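Local coordinates for protein argonaute (Marinitoga piezophila, PDB 5I4A), which uses short guide RNAs carrying a 5'-hydroxyl to bind complementary DNA or RNA targets and cleave them, at residues I267-K272 against I602-R607; E544-T549 against G581-I586; Y554-E559 against L577-V582; Y569-K574 against K618-L623. All coordinates share one frame; numbering follows the deposited sequence.

Contact 1: residues I267-K272 against I602-R607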
# COMPACT_ATOMS: atom_id res chain seq x y z
N ILE A 267 7.41 -15.56 -13.78
CA ILE A 267 8.78 -15.08 -13.65
C ILE A 267 9.50 -15.92 -12.61
O ILE A 267 9.05 -16.04 -11.46
CB ILE A 267 8.81 -13.59 -13.27
CG1 ILE A 267 8.17 -12.75 -14.38
CG2 ILE A 267 10.24 -13.14 -13.03
CD1 ILE A 267 8.91 -12.81 -15.70
N ASN A 268 10.64 -16.48 -13.01
CA ASN A 268 11.43 -17.36 -12.17
C ASN A 268 12.55 -16.55 -11.52
O ASN A 268 13.42 -16.03 -12.21
CB ASN A 268 12.00 -18.51 -13.01
CG ASN A 268 12.41 -19.70 -12.18
OD1 ASN A 268 11.56 -20.47 -11.71
ND2 ASN A 268 13.71 -19.89 -12.01
N VAL A 269 12.51 -16.43 -10.19
CA VAL A 269 13.48 -15.64 -9.43
C VAL A 269 14.42 -16.59 -8.71
O VAL A 269 14.00 -17.35 -7.83
CB VAL A 269 12.78 -14.69 -8.44
CG1 VAL A 269 13.81 -13.82 -7.73
CG2 VAL A 269 11.75 -13.83 -9.15
N ILE A 270 15.70 -16.55 -9.08
CA ILE A 270 16.74 -17.37 -8.48
C ILE A 270 17.66 -16.47 -7.68
O ILE A 270 18.15 -15.46 -8.20
CB ILE A 270 17.53 -18.16 -9.54
CG1 ILE A 270 16.59 -19.04 -10.37
CG2 ILE A 270 18.62 -18.99 -8.89
CD1 ILE A 270 16.02 -20.21 -9.60
N TYR A 271 17.90 -16.83 -6.42
CA TYR A 271 18.81 -16.10 -5.56
C TYR A 271 20.21 -16.71 -5.65
O TYR A 271 20.37 -17.93 -5.62
CB TYR A 271 18.33 -16.13 -4.11
CG TYR A 271 16.98 -15.49 -3.87
CD1 TYR A 271 15.80 -16.19 -4.10
CD2 TYR A 271 16.88 -14.19 -3.38
CE1 TYR A 271 14.57 -15.61 -3.88
CE2 TYR A 271 15.65 -13.61 -3.15
CZ TYR A 271 14.50 -14.32 -3.40
OH TYR A 271 13.27 -13.74 -3.17
N LYS A 272 21.22 -15.84 -5.77
CA LYS A 272 22.62 -16.26 -5.79
C LYS A 272 23.23 -15.99 -4.42
O LYS A 272 23.40 -14.84 -4.03
CB LYS A 272 23.40 -15.53 -6.88
CG LYS A 272 23.34 -16.17 -8.26
CD LYS A 272 24.28 -15.46 -9.23
CE LYS A 272 25.64 -16.13 -9.33
NZ LYS A 272 26.32 -16.26 -8.01
N ILE A 602 11.19 -4.52 -13.05
CA ILE A 602 10.38 -3.96 -11.97
C ILE A 602 9.94 -5.06 -11.02
O ILE A 602 9.93 -4.89 -9.80
CB ILE A 602 9.19 -3.18 -12.55
CG1 ILE A 602 9.68 -1.91 -13.25
CG2 ILE A 602 8.18 -2.84 -11.45
CD1 ILE A 602 8.63 -1.21 -14.05
N TYR A 603 9.57 -6.23 -11.57
CA TYR A 603 9.20 -7.35 -10.72
C TYR A 603 10.39 -7.87 -9.93
O TYR A 603 10.27 -8.16 -8.73
CB TYR A 603 8.59 -8.47 -11.56
CG TYR A 603 8.15 -9.66 -10.74
CD1 TYR A 603 6.95 -9.63 -10.04
CD2 TYR A 603 8.92 -10.80 -10.66
CE1 TYR A 603 6.54 -10.70 -9.28
CE2 TYR A 603 8.52 -11.89 -9.90
CZ TYR A 603 7.32 -11.83 -9.22
OH TYR A 603 6.91 -12.91 -8.46
N LEU A 604 11.55 -7.99 -10.58
CA LEU A 604 12.75 -8.42 -9.86
C LEU A 604 13.11 -7.46 -8.75
O LEU A 604 13.67 -7.87 -7.73
CB LEU A 604 13.92 -8.57 -10.84
CG LEU A 604 13.84 -9.68 -11.90
CD1 LEU A 604 14.87 -9.44 -12.99
CD2 LEU A 604 14.04 -11.05 -11.27
N LEU A 605 12.78 -6.17 -8.91
CA LEU A 605 13.04 -5.20 -7.85
C LEU A 605 12.30 -5.53 -6.56
O LEU A 605 12.72 -5.11 -5.48
CB LEU A 605 12.67 -3.80 -8.32
CG LEU A 605 13.68 -3.12 -9.25
CD1 LEU A 605 13.18 -1.75 -9.66
CD2 LEU A 605 15.03 -3.02 -8.56
N THR A 606 11.19 -6.27 -6.65
CA THR A 606 10.49 -6.69 -5.44
C THR A 606 11.27 -7.74 -4.65
O THR A 606 10.87 -8.07 -3.53
CB THR A 606 9.10 -7.24 -5.78
OG1 THR A 606 9.22 -8.57 -6.29
CG2 THR A 606 8.42 -6.36 -6.82
N ARG A 607 12.36 -8.27 -5.20
CA ARG A 607 13.13 -9.32 -4.55
C ARG A 607 14.61 -8.98 -4.37
O ARG A 607 15.35 -9.82 -3.85
CB ARG A 607 13.03 -10.63 -5.34
CG ARG A 607 11.62 -11.14 -5.55
CD ARG A 607 11.02 -11.69 -4.26
NE ARG A 607 9.82 -12.47 -4.54
CZ ARG A 607 9.82 -13.77 -4.85
NH1 ARG A 607 10.97 -14.43 -4.90
NH2 ARG A 607 8.68 -14.40 -5.10
O HOH W 1 8.55 -14.83 -8.69
O HOH W 2 11.98 -17.28 -5.95
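The extended backbone of 267-272 runs past the last turn of helix 595-605 without bonding to its main chain, the closest CA atoms being those of Val269 and Leu604, 7.3 Å apart. Ile267 and Tyr603 meet tip to tip: CG2 of Ile267, anti to its backbone N, lies 3.6 Å from CD2 of the Tyr603 ring. Val269 CG2 comes to the edge of the same ring, 3.8 Å from Tyr603 CE2, and also touches Leu604 CD2. In this way linker L2, which joins the PAZ and Mid domains, is laid against a helix of the PIWI domain. Arg607, bent at chi2 (-72°), turns its guanidinium nearly parallel to the Tyr271 ring, the planes 9° apart, although the two side chains cross at about a right angle. Its NH1 donates to Tyr271 OH over 3.0 Å, a bent bond (140° at the hydrogen), and that hydroxyl is also hydrogen-bonded to His610. Two waters complete the seam. One donates to Ile267 O and sits 2.5 Å from Tyr603 OH in the plane of that ring; the other accepts from Arg607 NH1 and donates to Val269 O.

Contact 2: residues E544-T549 against G581-I586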
# COMPACT_ATOMS: atom_id res chain seq x y z
N GLU A 544 4.11 4.04 -13.76
CA GLU A 544 3.07 4.24 -12.75
C GLU A 544 2.75 2.89 -12.13
O GLU A 544 2.43 1.93 -12.84
CB GLU A 544 1.82 4.86 -13.37
CG GLU A 544 2.02 6.27 -13.88
CD GLU A 544 0.76 6.85 -14.49
OE1 GLU A 544 -0.16 6.07 -14.82
OE2 GLU A 544 0.68 8.09 -14.62
N VAL A 545 2.84 2.82 -10.80
CA VAL A 545 2.60 1.60 -10.05
C VAL A 545 1.37 1.81 -9.18
O VAL A 545 1.29 2.77 -8.41
CB VAL A 545 3.82 1.22 -9.19
CG1 VAL A 545 3.55 -0.05 -8.41
CG2 VAL A 545 5.05 1.07 -10.07
N ASN A 546 0.41 0.89 -9.29
CA ASN A 546 -0.83 0.94 -8.51
C ASN A 546 -0.89 -0.32 -7.66
O ASN A 546 -1.26 -1.39 -8.14
CB ASN A 546 -2.05 1.06 -9.42
CG ASN A 546 -3.35 1.19 -8.65
OD1 ASN A 546 -3.35 1.30 -7.42
ND2 ASN A 546 -4.47 1.19 -9.36
N LYS A 547 -0.53 -0.18 -6.38
CA LYS A 547 -0.60 -1.30 -5.45
C LYS A 547 -2.04 -1.68 -5.11
O LYS A 547 -2.25 -2.72 -4.47
CB LYS A 547 0.16 -0.97 -4.17
CG LYS A 547 -0.56 0.02 -3.27
CD LYS A 547 0.36 1.16 -2.86
CE LYS A 547 -0.25 1.98 -1.73
NZ LYS A 547 0.70 3.02 -1.26
N ASN A 548 -3.02 -0.87 -5.51
CA ASN A 548 -4.42 -1.09 -5.17
C ASN A 548 -5.27 -1.40 -6.40
O ASN A 548 -6.42 -0.98 -6.47
CB ASN A 548 -4.98 0.13 -4.44
CG ASN A 548 -4.24 0.44 -3.16
OD1 ASN A 548 -3.90 -0.46 -2.40
ND2 ASN A 548 -3.98 1.72 -2.92
N THR A 549 -4.72 -2.12 -7.37
CA THR A 549 -5.49 -2.43 -8.57
C THR A 549 -6.66 -3.34 -8.23
O THR A 549 -6.56 -4.22 -7.36
CB THR A 549 -4.61 -3.07 -9.65
OG1 THR A 549 -5.38 -3.25 -10.85
CG2 THR A 549 -4.09 -4.42 -9.20
N GLY A 581 -3.08 -7.65 -6.54
CA GLY A 581 -2.31 -7.30 -7.71
C GLY A 581 -1.61 -5.96 -7.60
O GLY A 581 -1.98 -5.10 -6.79
N VAL A 582 -0.59 -5.78 -8.43
CA VAL A 582 0.14 -4.53 -8.55
C VAL A 582 0.20 -4.16 -10.02
O VAL A 582 0.79 -4.90 -10.82
CB VAL A 582 1.56 -4.63 -7.96
CG1 VAL A 582 2.32 -3.35 -8.21
CG2 VAL A 582 1.50 -4.93 -6.47
N GLU A 583 -0.42 -3.04 -10.37
CA GLU A 583 -0.46 -2.58 -11.75
C GLU A 583 0.79 -1.79 -12.09
O GLU A 583 1.27 -0.98 -11.29
CB GLU A 583 -1.70 -1.72 -12.00
CG GLU A 583 -2.65 -2.29 -13.03
CD GLU A 583 -3.81 -1.37 -13.32
OE1 GLU A 583 -3.64 -0.45 -14.15
OE2 GLU A 583 -4.89 -1.56 -12.71
N VAL A 584 1.33 -2.03 -13.29
CA VAL A 584 2.54 -1.37 -13.77
C VAL A 584 2.23 -0.81 -15.15
O VAL A 584 1.89 -1.57 -16.06
CB VAL A 584 3.74 -2.34 -13.82
CG1 VAL A 584 5.01 -1.58 -14.12
CG2 VAL A 584 3.86 -3.11 -12.52
N LYS A 585 2.37 0.50 -15.31
CA LYS A 585 2.05 1.17 -16.57
C LYS A 585 3.26 1.98 -17.03
O LYS A 585 3.68 2.91 -16.34
CB LYS A 585 0.83 2.08 -16.43
CG LYS A 585 0.51 2.87 -17.69
CD LYS A 585 -0.58 3.90 -17.46
CE LYS A 585 -0.96 4.56 -18.76
NZ LYS A 585 0.24 4.99 -19.53
N ILE A 586 3.80 1.63 -18.19
CA ILE A 586 4.92 2.37 -18.78
C ILE A 586 4.36 3.64 -19.40
O ILE A 586 3.86 3.62 -20.53
CB ILE A 586 5.69 1.53 -19.80
CG1 ILE A 586 6.00 0.14 -19.24
CG2 ILE A 586 6.98 2.24 -20.20
CD1 ILE A 586 6.98 0.15 -18.08
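Four backbone hydrogen bonds join 544-549 to 581-586 as antiparallel neighbours in the central sheet of the RNase H-like PIWI domain. Glu544 pairs with Lys585 and Asn546 with Glu583 as hydrogen-bonded pairs, with the non-hydrogen-bonded pair Val545-Val584 between them; the straightest bond runs from Glu544 N to Lys585 O, 2.8 Å at 171°. On the face bearing the valines, CG1 of Val545 meets CG1 of Val582 at 3.5 Å. On the other face Glu544 and Lys585 extend side by side, OE1 of Glu544 lying 3.4 Å from CD of Lys585, while Glu544 OE2 is taken by the backbone N of Phe522. A type I turn from Asn546 to Thr549, with an Asx turn in which Asn548 N donates to Asn546 OD1 (2.9 Å), swings Thr549 back. Thr549 OG1, anti to the backbone N (chi1 -175°), donates to Glu583 OE2 over 2.6 Å, reaching the anti lone pair, and Thr549 CG2 packs 3.3 Å from Gly581 O. Within that turn Lys547 extends toward Asp519, a probable Mn(2+) ligand, in a long, weak ion pair. The short bond from Thr549 would stabilise negative charge on Glu583, consistent with an ionised carboxylate near the start of strand 582-589.

Contact 3: residues Y554-E559 against L577-V582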
# COMPACT_ATOMS: atom_id res chain seq x y z
N TYR A 554 -10.63 -15.40 -9.68
CA TYR A 554 -10.73 -16.57 -8.81
C TYR A 554 -9.65 -17.60 -9.10
O TYR A 554 -9.42 -18.48 -8.26
CB TYR A 554 -12.12 -17.21 -8.92
CG TYR A 554 -12.62 -17.44 -10.34
CD1 TYR A 554 -12.16 -18.52 -11.09
CD2 TYR A 554 -13.56 -16.59 -10.90
CE1 TYR A 554 -12.62 -18.73 -12.38
CE2 TYR A 554 -14.03 -16.80 -12.19
CZ TYR A 554 -13.55 -17.87 -12.92
OH TYR A 554 -14.01 -18.08 -14.20
N ASP A 555 -8.98 -17.51 -10.24
CA ASP A 555 -7.82 -18.33 -10.51
C ASP A 555 -6.63 -17.84 -9.68
O ASP A 555 -6.60 -16.70 -9.21
CB ASP A 555 -7.46 -18.30 -12.00
CG ASP A 555 -8.56 -18.88 -12.87
OD1 ASP A 555 -9.20 -19.86 -12.45
OD2 ASP A 555 -8.78 -18.34 -13.98
N ASP A 556 -5.64 -18.72 -9.51
CA ASP A 556 -4.43 -18.38 -8.78
C ASP A 556 -3.45 -17.70 -9.74
O ASP A 556 -2.96 -18.33 -10.69
CB ASP A 556 -3.79 -19.62 -8.16
CG ASP A 556 -2.49 -19.32 -7.45
OD1 ASP A 556 -2.39 -18.23 -6.85
OD2 ASP A 556 -1.56 -20.15 -7.51
N LEU A 557 -3.17 -16.43 -9.49
CA LEU A 557 -2.25 -15.65 -10.30
C LEU A 557 -1.00 -15.24 -9.53
O LEU A 557 -0.21 -14.43 -10.03
CB LEU A 557 -2.96 -14.40 -10.84
CG LEU A 557 -4.24 -14.67 -11.63
CD1 LEU A 557 -5.02 -13.38 -11.84
CD2 LEU A 557 -3.91 -15.33 -12.95
N LYS A 558 -0.80 -15.79 -8.33
CA LYS A 558 0.36 -15.41 -7.53
C LYS A 558 1.65 -15.78 -8.25
O LYS A 558 1.78 -16.88 -8.79
CB LYS A 558 0.30 -16.08 -6.16
CG LYS A 558 -0.95 -15.76 -5.35
CD LYS A 558 -0.64 -15.79 -3.86
CE LYS A 558 -1.91 -15.91 -3.02
NZ LYS A 558 -2.44 -17.30 -3.02
N GLU A 559 2.59 -14.83 -8.27
CA GLU A 559 3.88 -14.91 -8.95
C GLU A 559 3.75 -14.88 -10.47
O GLU A 559 4.72 -15.17 -11.18
CB GLU A 559 4.68 -16.15 -8.52
CG GLU A 559 4.91 -16.22 -7.02
CD GLU A 559 5.70 -17.44 -6.60
OE1 GLU A 559 5.12 -18.34 -5.95
OE2 GLU A 559 6.91 -17.51 -6.92
N LEU A 577 -1.21 -14.34 2.16
CA LEU A 577 -2.50 -13.71 2.41
C LEU A 577 -3.35 -13.79 1.14
O LEU A 577 -3.12 -14.63 0.27
CB LEU A 577 -2.30 -12.26 2.88
CG LEU A 577 -1.65 -11.94 4.22
CD1 LEU A 577 -0.13 -11.97 4.11
CD2 LEU A 577 -2.11 -10.58 4.72
N ASN A 578 -4.32 -12.89 1.02
CA ASN A 578 -5.19 -12.86 -0.15
C ASN A 578 -4.42 -12.40 -1.39
O ASN A 578 -3.46 -11.62 -1.31
CB ASN A 578 -6.38 -11.94 0.08
CG ASN A 578 -7.35 -12.50 1.10
OD1 ASN A 578 -7.78 -13.65 1.00
ND2 ASN A 578 -7.69 -11.69 2.10
N GLN A 579 -4.85 -12.90 -2.54
CA GLN A 579 -4.23 -12.56 -3.82
C GLN A 579 -4.52 -11.10 -4.15
O GLN A 579 -5.67 -10.72 -4.37
CB GLN A 579 -4.77 -13.50 -4.90
CG GLN A 579 -4.20 -13.30 -6.28
CD GLN A 579 -4.71 -14.35 -7.25
OE1 GLN A 579 -4.01 -15.32 -7.54
NE2 GLN A 579 -5.93 -14.18 -7.73
N LYS A 580 -3.47 -10.28 -4.19
CA LYS A 580 -3.59 -8.87 -4.51
C LYS A 580 -2.63 -8.53 -5.65
O LYS A 580 -1.52 -9.06 -5.71
CB LYS A 580 -3.28 -7.97 -3.30
CG LYS A 580 -4.25 -8.14 -2.14
CD LYS A 580 -4.40 -6.85 -1.35
CE LYS A 580 -3.04 -6.26 -0.98
NZ LYS A 580 -3.18 -5.01 -0.18
N GLY A 581 -3.08 -7.65 -6.54
CA GLY A 581 -2.31 -7.30 -7.71
C GLY A 581 -1.61 -5.96 -7.60
O GLY A 581 -1.98 -5.10 -6.79
N VAL A 582 -0.59 -5.78 -8.43
CA VAL A 582 0.14 -4.53 -8.55
C VAL A 582 0.20 -4.16 -10.02
O VAL A 582 0.79 -4.90 -10.82
CB VAL A 582 1.56 -4.63 -7.96
CG1 VAL A 582 2.32 -3.35 -8.21
CG2 VAL A 582 1.50 -4.93 -6.47
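An Asx turn at Asp556 shapes the loop 554-559, and the side-chain amide of Gln579 clasps its backbone, linking two irregular connections of the PIWI domain: the one leading into strand 560-565 and the one leading into strand 582-589. The tight part is almost entirely Gln579. Its CG stands anti to the backbone N (chi1 -179°) and the chain continues extended (chi2 175°), so the amide arrives end-on at the main chain of Asp555-Leu557 and is gripped at both ends. Gln579 NE2 donates to Asp555 O over 3.0 Å, the acceptor close to the amide plane and the approach nearly along the C=O axis. Gln579 OE1 accepts from Leu557 N at 2.4 Å, which is very short for a hydrogen bond, with the N-H arriving from above the plane of the amide carbonyl. With both ends held, the rotation of the amide about its last bond is fixed. Leu557, buried beneath, sets its CB beside OE1 and rests against Tyr572.

Toward solvent the fit loosens. The carboxylate of Asp556 lies nearly parallel to the amide plane, but its OD1 and Gln579 OE1 are both acceptors and make no bond. Lys558 curls over the amide stem, its chain bent at chi4, and its CE passes Leu577 O at 3.7 Å; Lys558 NZ makes a long salt bridge to Asp556 OD1. Leu577, pointing away, packs on a sugar of the bound RNA. What closes the Asx turn is a stretched bond, Lys558 N to Asp556 OD1 at 3.3 Å, met from above the carboxylate plane.

Contact 4: residues Y569-K574 against K618-L623. With nucleotides of chain B.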
# COMPACT_ATOMS: atom_id res chain seq x y z
N TYR A 569 0.79 -3.72 -17.46
CA TYR A 569 0.90 -5.07 -16.93
C TYR A 569 0.42 -5.10 -15.49
O TYR A 569 0.31 -4.06 -14.82
CB TYR A 569 2.35 -5.59 -16.99
CG TYR A 569 2.89 -5.86 -18.38
CD1 TYR A 569 3.17 -4.82 -19.25
CD2 TYR A 569 3.13 -7.16 -18.81
CE1 TYR A 569 3.67 -5.06 -20.51
CE2 TYR A 569 3.64 -7.41 -20.07
CZ TYR A 569 3.91 -6.36 -20.92
OH TYR A 569 4.41 -6.60 -22.17
N ILE A 570 0.15 -6.30 -15.01
CA ILE A 570 -0.19 -6.55 -13.61
C ILE A 570 0.62 -7.74 -13.14
O ILE A 570 0.60 -8.80 -13.79
CB ILE A 570 -1.69 -6.82 -13.40
CG1 ILE A 570 -2.54 -5.72 -14.01
CG2 ILE A 570 -2.01 -6.96 -11.92
CD1 ILE A 570 -4.01 -5.97 -13.85
N TYR A 571 1.31 -7.60 -12.02
CA TYR A 571 1.93 -8.74 -11.37
C TYR A 571 1.27 -8.97 -10.02
O TYR A 571 0.79 -8.04 -9.37
CB TYR A 571 3.45 -8.57 -11.22
CG TYR A 571 3.93 -7.60 -10.17
CD1 TYR A 571 4.02 -7.98 -8.83
CD2 TYR A 571 4.34 -6.32 -10.51
CE1 TYR A 571 4.47 -7.10 -7.86
CE2 TYR A 571 4.79 -5.43 -9.55
CZ TYR A 571 4.86 -5.82 -8.23
OH TYR A 571 5.31 -4.95 -7.27
N TYR A 572 1.22 -10.24 -9.63
CA TYR A 572 0.65 -10.65 -8.34
C TYR A 572 1.78 -11.28 -7.53
O TYR A 572 2.14 -12.44 -7.77
CB TYR A 572 -0.50 -11.63 -8.54
CG TYR A 572 -1.68 -11.03 -9.28
CD1 TYR A 572 -1.67 -10.88 -10.66
CD2 TYR A 572 -2.82 -10.62 -8.59
CE1 TYR A 572 -2.74 -10.33 -11.33
CE2 TYR A 572 -3.89 -10.06 -9.25
CZ TYR A 572 -3.85 -9.92 -10.62
OH TYR A 572 -4.92 -9.37 -11.29
N PRO A 573 2.37 -10.55 -6.59
CA PRO A 573 3.53 -11.07 -5.87
C PRO A 573 3.15 -12.21 -4.94
O PRO A 573 2.00 -12.35 -4.52
CB PRO A 573 4.04 -9.86 -5.08
CG PRO A 573 2.81 -9.02 -4.88
CD PRO A 573 1.98 -9.21 -6.12
N LYS A 574 4.15 -13.04 -4.63
CA LYS A 574 3.92 -14.17 -3.73
C LYS A 574 3.50 -13.66 -2.36
O LYS A 574 4.09 -12.72 -1.81
CB LYS A 574 5.17 -15.03 -3.62
CG LYS A 574 4.97 -16.26 -2.74
CD LYS A 574 6.09 -17.28 -2.90
CE LYS A 574 7.30 -16.92 -2.04
NZ LYS A 574 7.98 -15.67 -2.50
N LYS A 618 6.24 -6.78 -1.67
CA LYS A 618 5.20 -6.74 -2.69
C LYS A 618 5.44 -5.69 -3.76
O LYS A 618 5.08 -5.90 -4.92
CB LYS A 618 3.83 -6.50 -2.04
CG LYS A 618 3.35 -7.67 -1.20
CD LYS A 618 2.44 -7.22 -0.07
CE LYS A 618 2.06 -8.40 0.81
NZ LYS A 618 1.65 -7.98 2.18
N LEU A 619 6.05 -4.57 -3.39
CA LEU A 619 6.36 -3.48 -4.30
C LEU A 619 7.84 -3.48 -4.64
O LEU A 619 8.66 -4.04 -3.90
CB LEU A 619 5.97 -2.14 -3.66
CG LEU A 619 4.48 -2.00 -3.34
CD1 LEU A 619 4.21 -0.75 -2.51
CD2 LEU A 619 3.67 -1.99 -4.62
N PRO A 620 8.23 -2.87 -5.76
CA PRO A 620 9.66 -2.73 -6.05
C PRO A 620 10.36 -2.02 -4.91
O PRO A 620 9.82 -1.08 -4.32
CB PRO A 620 9.69 -1.91 -7.34
CG PRO A 620 8.34 -1.27 -7.43
CD PRO A 620 7.40 -2.24 -6.80
N TYR A 621 11.56 -2.49 -4.58
CA TYR A 621 12.27 -2.03 -3.39
C TYR A 621 12.39 -0.51 -3.30
O TYR A 621 12.11 0.03 -2.21
CB TYR A 621 13.65 -2.70 -3.34
CG TYR A 621 14.36 -2.59 -2.00
CD1 TYR A 621 13.68 -2.77 -0.81
CD2 TYR A 621 15.72 -2.33 -1.95
CE1 TYR A 621 14.33 -2.68 0.41
CE2 TYR A 621 16.38 -2.24 -0.74
CZ TYR A 621 15.69 -2.41 0.43
OH TYR A 621 16.36 -2.32 1.63
N PRO A 622 12.75 0.24 -4.35
CA PRO A 622 12.76 1.71 -4.22
C PRO A 622 11.41 2.28 -3.82
O PRO A 622 11.36 3.22 -3.01
CB PRO A 622 13.20 2.18 -5.61
CG PRO A 622 12.97 1.03 -6.52
CD PRO A 622 13.23 -0.18 -5.69
N LEU A 623 10.31 1.75 -4.36
CA LEU A 623 8.99 2.22 -3.96
C LEU A 623 8.65 1.78 -2.55
O LEU A 623 8.03 2.53 -1.79
CB LEU A 623 7.93 1.72 -4.94
CG LEU A 623 7.62 2.58 -6.16
CD1 LEU A 623 6.35 2.08 -6.80
CD2 LEU A 623 7.50 4.04 -5.77
P C B 5 2.15 -6.69 5.43
OP1 C B 5 1.68 -6.54 4.03
OP2 C B 5 3.04 -5.65 6.01
O5' C B 5 0.87 -6.84 6.37
C5' C B 5 -0.09 -7.86 6.16
C4' C B 5 -0.94 -8.08 7.39
O4' C B 5 -0.08 -8.32 8.53
C3' C B 5 -1.81 -6.91 7.80
O3' C B 5 -3.06 -6.94 7.13
C2' C B 5 -1.96 -7.08 9.32
O2' C B 5 -3.06 -7.92 9.63
C1' C B 5 -0.66 -7.79 9.70
N1 C B 5 0.33 -6.93 10.38
C2 C B 5 0.17 -6.64 11.74
O2 C B 5 -0.82 -7.09 12.34
N3 C B 5 1.10 -5.87 12.37
C4 C B 5 2.15 -5.41 11.70
N4 C B 5 3.03 -4.65 12.36
C5 C B 5 2.34 -5.70 10.32
C6 C B 5 1.42 -6.46 9.71
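The carbonyl oxygen of Lys618 is held by one hydrogen bond across this contact, from the phenol of Tyr571, at a short 2.5 Å between Tyr571 OH and Lys618 O. The hydroxyl approaches in the carbonyl plane and on a lone pair, with a C=O...donor angle of 141°, and the oxygen lies in turn at the edge of the phenol ring, in its plane. Tyr571 reaches it from the crowded chi1 position (74°), CG standing between the backbone N and the carbonyl carbon. Pro620 CD flanks Tyr571 OH at 3.5 Å. Alongside, Pro573 offers its CG to Lys618 CB at 3.9 Å, the two side chains crossing at about a right angle, so an apolar contact borders the polar one. Beyond CG the Lys618 chain runs extended, away from the proline, and points its ammonium toward the phosphates of the guide RNA (chain B), where a favourable charge interaction is plausible, although the modelled position beside C5 is too close to define a bond. Pro620 occupies the N-cap position of helix 621-631, which carries Asn627, a probable Mn(2+) ligand close to Leu619. The tyrosine thus ties strand 568-571, whose sheet neighbours are strands 560-565 and 582-589, to the lead-in of that helix, with Tyr603 of helix 595-605 meeting the Tyr571 ring edge-to-face and Leu605 of the same helix against Pro620.

How the contacts relate
Contacts 2, 3 and 4 lie wholly within the PIWI domain, whereas contact 1 joins it to linker L2. Contacts 2 and 4, about 8 Å apart between centres, share a sheet in which strands 568-571 and 582-589 are neighbours; contact 3, about 14 Å from contact 2, shares Gly581 and Val582 with it. Along the chain contacts 2 and 3 are nested inside the loop closed by contact 1, while contact 4 crosses all three. Helix 595-605 joins contact 1, about 10 Å from contact 4, to the sheet through Ile602 on Val584. The PIWI sheet and helix 595-605 thus connect the linker to the strands near the metal-site residues and the guide RNA.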